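Local atomic coordinates of sensor protein (Rhodopseudomonas palustris, PDB entry 2OOL), a protein that senses light through a bound biliverdin chromophore, held by the PAS-GAF portion described here, and probably relays the signal onward as a histidine kinase. Residues A[84-89]-A[106-111]; A[177-182]-A[302-307]; A[274-279]-A[297-302]. One frame throughout, in Å; residues are numbered along the deposited sequence.

Interaction 1 of 3, residues A[84-89]-A[106-111]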
loop_
_atom_site.group_PDB
_atom_site.type_symbol
_atom_site.label_atom_id
_atom_site.label_comp_id
_atom_site.label_asym_id
_atom_site.label_seq_id
_atom_site.Cartn_x
_atom_site.Cartn_y
_atom_site.Cartn_z
ATOM N N ALA A 84 -22.633 -15.992 -13.315
ATOM C CA ALA A 84 -23.039 -16.627 -12.071
ATOM C C ALA A 84 -22.132 -16.237 -10.930
ATOM O O ALA A 84 -22.616 -15.759 -9.915
ATOM C CB ALA A 84 -23.075 -18.141 -12.237
ATOM N N ALA A 85 -20.824 -16.401 -11.086
ATOM C CA ALA A 85 -19.870 -15.954 -10.054
ATOM C C ALA A 85 -20.052 -14.495 -9.645
ATOM O O ALA A 85 -19.869 -14.179 -8.476
ATOM C CB ALA A 85 -18.434 -16.174 -10.512
ATOM N N SER A 86 -20.360 -13.612 -10.606
ATOM C CA SER A 86 -20.481 -12.171 -10.345
ATOM C C SER A 86 -21.814 -11.881 -9.618
ATOM O O SER A 86 -21.830 -11.068 -8.713
ATOM C CB SER A 86 -20.414 -11.344 -11.637
ATOM O OG SER A 86 -19.096 -11.347 -12.171
ATOM N N ALA A 87 -22.905 -12.496 -10.073
ATOM C CA ALA A 87 -24.188 -12.545 -9.335
ATOM C C ALA A 87 -23.945 -12.947 -7.883
ATOM O O ALA A 87 -24.333 -12.239 -6.981
ATOM C CB ALA A 87 -25.174 -13.530 -9.995
ATOM N N ALA A 88 -23.250 -14.061 -7.670
ATOM C CA ALA A 88 -22.977 -14.535 -6.308
ATOM C C ALA A 88 -22.235 -13.516 -5.490
ATOM O O ALA A 88 -22.584 -13.280 -4.339
ATOM C CB ALA A 88 -22.205 -15.855 -6.328
ATOM N N ARG A 89 -21.203 -12.918 -6.102
ATOM C CA ARG A 89 -20.327 -11.959 -5.455
ATOM C C ARG A 89 -21.034 -10.652 -5.063
ATOM O O ARG A 89 -20.772 -10.091 -3.995
ATOM C CB ARG A 89 -19.160 -11.646 -6.404
ATOM C CG ARG A 89 -17.858 -11.343 -5.733
ATOM C CD ARG A 89 -16.658 -11.910 -6.549
ATOM N NE ARG A 89 -16.747 -11.553 -7.965
ATOM C CZ ARG A 89 -16.312 -12.302 -8.979
ATOM N NH1 ARG A 89 -15.760 -13.481 -8.775
ATOM N NH2 ARG A 89 -16.469 -11.871 -10.224
ATOM N N ARG A 106 -15.108 -7.336 -8.344
ATOM C CA ARG A 106 -15.009 -7.630 -9.775
ATOM C C ARG A 106 -16.339 -8.140 -10.240
ATOM O O ARG A 106 -16.874 -9.053 -9.660
ATOM C CB ARG A 106 -13.924 -8.659 -10.094
ATOM C CG ARG A 106 -13.784 -8.940 -11.644
ATOM C CD ARG A 106 -13.642 -10.407 -12.001
ATOM N NE ARG A 106 -13.389 -10.484 -13.431
ATOM C CZ ARG A 106 -12.278 -10.959 -13.996
ATOM N NH1 ARG A 106 -11.245 -11.502 -13.301
ATOM N NH2 ARG A 106 -12.217 -10.882 -15.314
ATOM N N LEU A 107 -16.876 -7.528 -11.283
ATOM C CA LEU A 107 -18.100 -7.960 -11.902
ATOM C C LEU A 107 -17.878 -8.096 -13.410
ATOM O O LEU A 107 -17.283 -7.199 -14.050
ATOM C CB LEU A 107 -19.204 -6.951 -11.626
ATOM C CG LEU A 107 -19.660 -6.786 -10.147
ATOM C CD1 LEU A 107 -20.698 -5.769 -10.003
ATOM C CD2 LEU A 107 -20.147 -8.084 -9.554
ATOM N N ASP A 108 -18.340 -9.226 -13.950
ATOM C CA ASP A 108 -18.328 -9.541 -15.359
ATOM C C ASP A 108 -19.760 -9.481 -15.873
ATOM O O ASP A 108 -20.622 -10.214 -15.370
ATOM C CB ASP A 108 -17.722 -10.952 -15.573
ATOM C CG ASP A 108 -16.197 -11.007 -15.226
ATOM O OD1 ASP A 108 -15.527 -9.988 -15.327
ATOM O OD2 ASP A 108 -15.654 -12.057 -14.842
ATOM N N VAL A 109 -19.999 -8.609 -16.853
ATOM C CA VAL A 109 -21.293 -8.391 -17.494
ATOM C C VAL A 109 -21.324 -9.207 -18.787
ATOM O O VAL A 109 -20.350 -9.178 -19.550
ATOM C CB VAL A 109 -21.460 -6.902 -17.848
ATOM C CG1 VAL A 109 -22.730 -6.600 -18.606
ATOM C CG2 VAL A 109 -21.345 -6.039 -16.590
ATOM N N VAL A 110 -22.419 -9.957 -19.013
ATOM C CA VAL A 110 -22.607 -10.735 -20.236
ATOM C C VAL A 110 -23.352 -9.859 -21.242
ATOM O O VAL A 110 -24.471 -9.453 -20.983
ATOM C CB VAL A 110 -23.319 -12.042 -19.923
ATOM C CG1 VAL A 110 -23.466 -12.907 -21.174
ATOM C CG2 VAL A 110 -22.560 -12.806 -18.822
ATOM N N THR A 111 -22.680 -9.460 -22.320
ATOM C CA THR A 111 -23.208 -8.539 -23.324
ATOM C C THR A 111 -23.340 -9.303 -24.633
ATOM O O THR A 111 -22.731 -10.377 -24.806
ATOM C CB THR A 111 -22.296 -7.241 -23.552
ATOM O OG1 THR A 111 -21.184 -7.529 -24.394
ATOM C CG2 THR A 111 -21.780 -6.599 -22.257
#

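Interaction 2 of 3, residues A[177-182]-A[302-307]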
loop_
_atom_site.group_PDB
_atom_site.type_symbol
_atom_site.label_atom_id
_atom_site.label_comp_id
_atom_site.label_asym_id
_atom_site.label_seq_id
_atom_site.Cartn_x
_atom_site.Cartn_y
_atom_site.Cartn_z
ATOM N N THR A 177 -0.383 8.341 -9.748
ATOM C CA THR A 177 -1.484 8.752 -10.617
ATOM C C THR A 177 -1.020 9.022 -12.040
ATOM O O THR A 177 -1.789 8.905 -12.985
ATOM C CB THR A 177 -2.246 10.016 -10.074
ATOM O OG1 THR A 177 -1.391 11.157 -9.970
ATOM C CG2 THR A 177 -2.880 9.762 -8.712
ATOM N N GLY A 178 0.234 9.429 -12.190
ATOM C CA GLY A 178 0.738 9.915 -13.459
ATOM C C GLY A 178 0.218 11.263 -13.921
ATOM O O GLY A 178 0.464 11.657 -15.051
ATOM N N PHE A 179 -0.503 11.985 -13.070
ATOM C CA PHE A 179 -1.108 13.253 -13.492
ATOM C C PHE A 179 0.027 14.281 -13.600
ATOM O O PHE A 179 1.029 14.211 -12.883
ATOM C CB PHE A 179 -2.209 13.720 -12.521
ATOM C CG PHE A 179 -3.621 13.281 -12.895
ATOM C CD1 PHE A 179 -3.905 11.976 -13.326
ATOM C CD2 PHE A 179 -4.666 14.168 -12.776
ATOM C CE1 PHE A 179 -5.190 11.597 -13.624
ATOM C CE2 PHE A 179 -5.967 13.805 -13.060
ATOM C CZ PHE A 179 -6.236 12.512 -13.491
ATOM N N ASP A 180 -0.128 15.219 -14.525
ATOM C CA ASP A 180 0.845 16.294 -14.772
ATOM C C ASP A 180 1.215 17.216 -13.591
ATOM O O ASP A 180 2.327 17.707 -13.513
ATOM C CB ASP A 180 0.290 17.150 -15.927
ATOM C CG ASP A 180 0.403 16.445 -17.277
ATOM O OD1 ASP A 180 1.349 15.651 -17.400
ATOM O OD2 ASP A 180 -0.421 16.657 -18.196
ATOM N N ARG A 181 0.280 17.478 -12.690
ATOM C CA ARG A 181 0.447 18.501 -11.648
ATOM C C ARG A 181 -0.415 18.203 -10.442
ATOM O O ARG A 181 -1.625 18.075 -10.559
ATOM C CB ARG A 181 0.048 19.878 -12.193
ATOM C CG ARG A 181 0.330 21.051 -11.232
ATOM C CD ARG A 181 0.007 22.387 -11.881
ATOM N NE ARG A 181 -1.405 22.529 -12.233
ATOM C CZ ARG A 181 -1.868 23.375 -13.145
ATOM N NH1 ARG A 181 -3.148 23.446 -13.359
ATOM N NH2 ARG A 181 -1.071 24.155 -13.832
ATOM N N ILE A 182 0.221 18.049 -9.290
ATOM C CA ILE A 182 -0.468 17.818 -8.039
ATOM C C ILE A 182 -0.206 19.009 -7.126
ATOM O O ILE A 182 0.945 19.395 -6.922
ATOM C CB ILE A 182 0.039 16.533 -7.356
ATOM C CG1 ILE A 182 0.065 15.338 -8.326
ATOM C CG2 ILE A 182 -0.743 16.216 -6.076
ATOM C CD1 ILE A 182 -1.185 15.034 -9.070
ATOM N N THR A 302 -4.506 16.211 -20.651
ATOM C CA THR A 302 -5.358 15.437 -21.564
ATOM C C THR A 302 -6.233 14.513 -20.702
ATOM O O THR A 302 -5.871 14.211 -19.570
ATOM C CB THR A 302 -4.450 14.623 -22.558
ATOM O OG1 THR A 302 -3.618 13.771 -21.783
ATOM C CG2 THR A 302 -3.482 15.551 -23.381
ATOM N N PRO A 303 -7.391 14.071 -21.211
ATOM C CA PRO A 303 -8.215 13.141 -20.423
ATOM C C PRO A 303 -7.479 11.933 -19.821
ATOM O O PRO A 303 -6.701 11.317 -20.480
ATOM C CB PRO A 303 -9.253 12.682 -21.437
ATOM C CG PRO A 303 -9.421 13.863 -22.338
ATOM C CD PRO A 303 -8.058 14.448 -22.464
ATOM N N ARG A 304 -7.787 11.542 -18.593
ATOM C CA ARG A 304 -7.103 10.420 -17.976
ATOM C C ARG A 304 -7.813 9.838 -16.753
ATOM O O ARG A 304 -8.200 10.604 -15.839
ATOM C CB ARG A 304 -5.747 10.876 -17.546
ATOM C CG ARG A 304 -4.911 9.795 -16.894
ATOM C CD ARG A 304 -3.454 10.274 -16.745
ATOM N NE ARG A 304 -2.680 9.247 -16.054
ATOM C CZ ARG A 304 -1.687 8.561 -16.591
ATOM N NH1 ARG A 304 -1.271 8.835 -17.811
ATOM N NH2 ARG A 304 -1.059 7.634 -15.875
ATOM N N PHE A 305 -7.874 8.504 -16.689
ATOM C CA PHE A 305 -8.589 7.806 -15.627
ATOM C C PHE A 305 -7.623 7.245 -14.615
ATOM O O PHE A 305 -6.521 6.844 -14.949
ATOM C CB PHE A 305 -9.432 6.666 -16.203
ATOM C CG PHE A 305 -10.287 5.940 -15.171
ATOM C CD1 PHE A 305 -10.012 4.619 -14.819
ATOM C CD2 PHE A 305 -11.349 6.585 -14.552
ATOM C CE1 PHE A 305 -10.780 3.951 -13.895
ATOM C CE2 PHE A 305 -12.129 5.935 -13.610
ATOM C CZ PHE A 305 -11.841 4.585 -13.278
ATOM N N VAL A 306 -8.055 7.222 -13.370
ATOM C CA VAL A 306 -7.299 6.657 -12.281
ATOM C C VAL A 306 -8.194 5.617 -11.611
ATOM O O VAL A 306 -9.366 5.911 -11.275
ATOM C CB VAL A 306 -6.854 7.785 -11.246
ATOM C CG1 VAL A 306 -6.029 7.200 -10.098
ATOM C CG2 VAL A 306 -6.056 8.853 -11.946
ATOM N N SER A 307 -7.703 4.383 -11.476
ATOM C CA SER A 307 -8.579 3.269 -10.988
ATOM C C SER A 307 -9.029 3.452 -9.546
ATOM O O SER A 307 -8.443 4.203 -8.806
ATOM C CB SER A 307 -7.870 1.922 -11.094
ATOM O OG SER A 307 -6.932 1.777 -10.031
HETATM O O HOH W 1 -3.620 6.907 -13.963
#

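Interaction 3 of 3, residues A[274-279]-A[297-302]. With LBV (3-[2-[(Z)-[3-(2-carboxyethyl)-5-[(Z)-(4-ethenyl-3-methyl-5-oxidanylidene-pyrrol-2-ylidene)methyl]-4-methyl-pyrrol-1-ium -2-ylidene]methyl]-5-[(Z)-[(3E)-3-ethylidene-4-methyl-5-oxidanylidene-pyrrolidin-2-ylidene]methyl]-4-methyl-1H-pyrrol-3- yl]propanoic acid), chain C.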
loop_
_atom_site.group_PDB
_atom_site.type_symbol
_atom_site.label_atom_id
_atom_site.label_comp_id
_atom_site.label_asym_id
_atom_site.label_seq_id
_atom_site.Cartn_x
_atom_site.Cartn_y
_atom_site.Cartn_z
ATOM N N VAL A 274 -11.933 24.119 -18.496
ATOM C CA VAL A 274 -11.604 24.466 -19.879
ATOM C C VAL A 274 -10.654 25.680 -19.940
ATOM O O VAL A 274 -9.598 25.650 -20.628
ATOM C CB VAL A 274 -12.893 24.696 -20.719
ATOM C CG1 VAL A 274 -12.563 25.360 -22.044
ATOM C CG2 VAL A 274 -13.613 23.367 -20.952
ATOM N N ASN A 275 -10.998 26.724 -19.181
ATOM C CA ASN A 275 -10.173 27.929 -19.094
ATOM C C ASN A 275 -8.851 27.680 -18.419
ATOM O O ASN A 275 -7.852 28.331 -18.733
ATOM C CB ASN A 275 -10.924 29.061 -18.382
ATOM C CG ASN A 275 -12.230 29.411 -19.084
ATOM O OD1 ASN A 275 -12.400 29.118 -20.273
ATOM N ND2 ASN A 275 -13.180 30.001 -18.345
ATOM N N MET A 276 -8.814 26.723 -17.510
ATOM C CA MET A 276 -7.543 26.313 -16.887
ATOM C C MET A 276 -6.610 25.645 -17.922
ATOM O O MET A 276 -5.415 25.630 -17.744
ATOM C CB MET A 276 -7.841 25.297 -15.772
ATOM C CG MET A 276 -6.747 25.127 -14.719
ATOM S SD MET A 276 -7.377 25.565 -13.061
ATOM C CE MET A 276 -6.009 26.508 -12.408
ATOM N N GLY A 277 -7.196 25.014 -18.950
ATOM C CA GLY A 277 -6.436 24.193 -19.891
ATOM C C GLY A 277 -6.044 22.811 -19.373
ATOM O O GLY A 277 -5.069 22.228 -19.838
ATOM N N MET A 278 -6.794 22.268 -18.423
ATOM C CA MET A 278 -6.510 20.935 -17.939
ATOM C C MET A 278 -7.753 20.114 -18.087
ATOM O O MET A 278 -8.774 20.487 -17.505
ATOM C CB MET A 278 -6.061 20.972 -16.477
ATOM C CG MET A 278 -4.716 21.603 -16.271
ATOM S SD MET A 278 -3.293 20.623 -16.840
ATOM C CE MET A 278 -1.936 21.564 -16.264
ATOM N N HIS A 279 -7.688 19.007 -18.851
ATOM C CA HIS A 279 -8.900 18.223 -19.192
ATOM C C HIS A 279 -9.212 16.957 -18.388
ATOM O O HIS A 279 -10.185 16.263 -18.674
ATOM C CB HIS A 279 -8.904 17.904 -20.691
ATOM C CG HIS A 279 -9.192 19.084 -21.546
ATOM N ND1 HIS A 279 -8.426 20.228 -21.500
ATOM C CD2 HIS A 279 -10.179 19.324 -22.437
ATOM C CE1 HIS A 279 -8.911 21.112 -22.349
ATOM N NE2 HIS A 279 -9.960 20.585 -22.947
ATOM N N SER A 297 -5.327 18.590 -5.157
ATOM C CA SER A 297 -5.925 18.789 -6.468
ATOM C C SER A 297 -4.928 18.343 -7.546
ATOM O O SER A 297 -3.791 18.813 -7.578
ATOM C CB SER A 297 -6.192 20.274 -6.670
ATOM O OG SER A 297 -6.793 20.562 -7.930
ATOM N N CYS A 298 -5.384 17.441 -8.408
ATOM C CA CYS A 298 -4.577 16.762 -9.400
ATOM C C CYS A 298 -5.112 17.106 -10.815
ATOM O O CYS A 298 -6.241 16.837 -11.131
ATOM C CB CYS A 298 -4.655 15.249 -9.165
ATOM S SG CYS A 298 -4.459 14.640 -7.447
ATOM N N HIS A 299 -4.276 17.696 -11.662
ATOM C CA HIS A 299 -4.692 18.069 -13.006
ATOM C C HIS A 299 -3.828 17.368 -14.063
ATOM O O HIS A 299 -2.640 17.113 -13.851
ATOM C CB HIS A 299 -4.501 19.566 -13.197
ATOM C CG HIS A 299 -5.472 20.411 -12.446
ATOM N ND1 HIS A 299 -5.275 21.769 -12.269
ATOM C CD2 HIS A 299 -6.622 20.097 -11.787
ATOM C CE1 HIS A 299 -6.280 22.256 -11.555
ATOM N NE2 HIS A 299 -7.111 21.268 -11.259
ATOM N N ASN A 300 -4.464 17.062 -15.184
ATOM C CA ASN A 300 -3.786 16.536 -16.333
ATOM C C ASN A 300 -4.205 17.335 -17.569
ATOM O O ASN A 300 -5.339 17.783 -17.680
ATOM C CB ASN A 300 -4.054 15.027 -16.511
ATOM C CG ASN A 300 -2.868 14.312 -17.177
ATOM O OD1 ASN A 300 -1.795 14.256 -16.599
ATOM N ND2 ASN A 300 -3.061 13.791 -18.398
ATOM N N LEU A 301 -3.282 17.510 -18.493
ATOM C CA LEU A 301 -3.582 18.236 -19.713
ATOM C C LEU A 301 -4.627 17.534 -20.540
ATOM O O LEU A 301 -5.539 18.178 -21.079
ATOM C CB LEU A 301 -2.315 18.384 -20.558
ATOM C CG LEU A 301 -2.430 19.241 -21.843
ATOM C CD1 LEU A 301 -2.378 20.754 -21.528
ATOM C CD2 LEU A 301 -1.354 18.858 -22.859
ATOM N N THR A 302 -4.506 16.211 -20.651
ATOM C CA THR A 302 -5.358 15.437 -21.564
ATOM C C THR A 302 -6.233 14.513 -20.702
ATOM O O THR A 302 -5.871 14.211 -19.570
ATOM C CB THR A 302 -4.450 14.623 -22.558
ATOM O OG1 THR A 302 -3.618 13.771 -21.783
ATOM C CG2 THR A 302 -3.482 15.551 -23.381
HETATM C C1A LBV C . -16.152 28.876 -10.177
HETATM C C1B LBV C . -17.871 25.065 -8.669
HETATM O O1B LBV C . -20.221 19.048 -9.085
HETATM C C1C LBV C . -14.170 22.622 -7.697
HETATM O O1C LBV C . -11.176 18.406 -8.244
HETATM C C1D LBV C . -9.858 24.563 -7.980
HETATM C C2A LBV C . -17.363 29.773 -10.095
HETATM C C2B LBV C . -18.738 24.003 -8.376
HETATM O O2B LBV C . -18.633 18.457 -7.679
HETATM C C2C LBV C . -13.216 21.646 -7.342
HETATM O O2C LBV C . -11.754 19.528 -10.061
HETATM C C2D LBV C . -8.993 25.607 -7.593
HETATM C C3A LBV C . -18.359 28.730 -9.556
HETATM C C3B LBV C . -17.966 22.892 -8.042
HETATM C C3C LBV C . -11.986 22.282 -7.326
HETATM C C3D LBV C . -7.717 25.173 -7.880
HETATM C C4A LBV C . -17.699 27.482 -9.390
HETATM C C4B LBV C . -16.602 23.305 -8.087
HETATM C C4C LBV C . -12.180 23.622 -7.701
HETATM C C4D LBV C . -7.834 23.892 -8.436
HETATM C CAA LBV C . -19.721 28.949 -9.247
HETATM C CAB LBV C . -18.515 21.501 -7.687
HETATM C CAC LBV C . -13.369 20.142 -7.013
HETATM C CAD LBV C . -6.579 25.916 -7.677
HETATM C CBA LBV C . -20.530 30.288 -9.316
HETATM C CBB LBV C . -18.392 20.524 -8.838
HETATM C CBC LBV C . -13.397 19.290 -8.321
HETATM C CBD LBV C . -5.300 25.447 -7.957
HETATM C CGB LBV C . -19.148 19.226 -8.495
HETATM C CGC LBV C . -11.982 19.043 -8.939
HETATM C CHB LBV C . -18.388 26.339 -8.944
HETATM C CHC LBV C . -15.557 22.372 -7.801
HETATM C CHD LBV C . -11.235 24.645 -7.818
HETATM C CMA LBV C . -17.730 30.231 -11.515
HETATM C CMB LBV C . -20.281 24.036 -8.447
HETATM C CMC LBV C . -10.685 21.538 -6.951
HETATM C CMD LBV C . -9.334 26.973 -6.958
HETATM N N_A LBV C . -16.421 27.621 -9.762
HETATM O O_A LBV C . -15.047 29.238 -10.569
HETATM N N_B LBV C . -16.629 24.595 -8.459
HETATM N N_C LBV C . -13.490 23.761 -7.912
HETATM N N_D LBV C . -9.130 23.585 -8.487
HETATM O O_D LBV C . -6.930 23.138 -8.836
#

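Interaction 1 of 3, residues A[84-89]-A[106-111]
Ser86 lays its CB against the CD2 methyl of Leu107, 3.9 Å away, while its hydroxyl meets the strand beside it. The setting is the edge of a PAS fold: helix 84-94 runs past strand 105-111, an outermost strand of the sheet within this chain, and the two short axes come within 7.3 Å. The strand's other margin pairs with strand 114-125, and Arg106 O and Asp108 N are met by side chains of the helix. Ser86 OG, set beside its own backbone N by a chi1 of -71°, accepts from Asp108 N at 2.9 Å along a nearly straight bond (168°). The same hydroxyl is hydrogen-bonded to Thr83 OG1, so its rotation is held from two directions. The two arginine charges lie near each other, and the Asp108 carboxylate probably offsets them: Asp108 OD1 lies 2.9 Å from Arg106 NE in a salt bridge along the strand. One turn on from Ser86, Arg89 bends at chi2 and chi3 and presents the side of its guanidinium to a single acceptor. Arg106 O is gripped there by two donors, Arg89 NE in the carbonyl plane at 3.0 Å and Arg89 NH2 above that plane at 2.9 Å.

Interaction 2 of 3, residues A[177-182]-A[302-307]
Phe179 pushes one corner of its ring into the extended loop 302-307, where CE1 touches Val306 CG2 at 3.3 Å, a tight apolar contact. The same CE1 lies 3.7 Å from CG of Arg304, whose chain runs alongside the ring in the opposite direction, extended from CG to NE, so that its methylenes line the phenyl group. The guanidinium beyond stands almost perpendicular to the ring plane (87°) and reaches the end of the helix: Arg304 NE donates to Thr177 O at 3.2 Å, in the plane of that carbonyl, and NH2 adds a weak bond to the same oxygen. A water also donates to Thr177 O, at 2.9 Å, and to Phe305 O, at 3.1 Å, tying the two backbones together. An alanine at Phe179 would probably open a gap beside Val306 CG2 and the Arg304 methylenes, leaving the arginine chain freer to swing off Thr177 O. This is the point in the GAF domain where helix 162-177 gives way to strand 181-187. Gly178 makes the turn with a positive phi and lays its CA over one guanidinium face; a CB there would run into Arg304 NH2. Behind it, Thr177 OG1 is tied to Val173 O in the last helical turn and takes a weak bond from Phe179 N. In the sheet, the phenyl ring also packs on Cys298, Asn300 and Ala280. Further out, Asp180 and Arg181 both face His299 in a classic beta bulge.

Interaction 3 of 3, residues A[274-279]-A[297-302]
His299 is met by two methionines of the segment 274-279, each with a different part of its chain. The Met278 side chain crosses that of His299 at about a right angle, its CG 3.7 Å from His299 CB. The methionine then bends at chi2 (-72°), which carries SD to the peptide between Asn300 and Leu301, 3.5 Å from Leu301 N. Met276 arrives from the last turn of helix 267-276: chi1 (-160°) puts CG anti to the backbone N, and the bend at chi2 then brings Met276 SD to 3.8 Å from His299 CE1, an oblique sulfur-aromatic contact. The ring's rotation is fixed from elsewhere, by a hydrogen bond between His299 ND1 and Arg181 NH1 in the neighbouring strand. The next ring atoms face the chromophore: His299 CE1 lies 2.9 Å from LBV O_D and His299 NE2 3.1 Å from it. Two residues earlier on the same strand, Ser297 OG donates to LBV O_D at 2.7 Å.

Backbone groups close the other end. Gly277, with positive phi, ends the helix in a Schellman motif and lets the chain turn back toward the strand, so that His279 N donates to Leu301 O at 3.2 Å from well above the carbonyl plane, and more weakly to Asn300 O. Leu301 CD1 rests on Gly277 O, and Asn300 donates through ND2 to Thr302 O in a nearly straight bond (172°), its OD1 being taken by Asp180 N. With the tail of a helix and the end of a sheet strand brought together beside the carbonyl oxygen of pyrrole ring D, the arrangement forms part of the biliverdin pocket in the GAF domain of a bacteriophytochrome.

Overall arrangement
Interaction 1 stands apart in the PAS fold, about 29 and 35 Å between centres from interactions 2 and 3, where polar side chains of a helix satisfy the backbone of an edge strand. Interactions 2 and 3 lie in the GAF domain, about 9 Å between centres, and share Thr302; 274-279 and 297-302 fall within the loop that 177-182 and 302-307 close. They meet on neighbouring strands of one sheet, with Arg181 O paired to His299 N. Interactions 1 and 2 are largely buried and interaction 3 partly so. Phenyl packing beside an arginine and a water marks interaction 2, whereas sulfur, imidazole and the chromophore mark interaction 3.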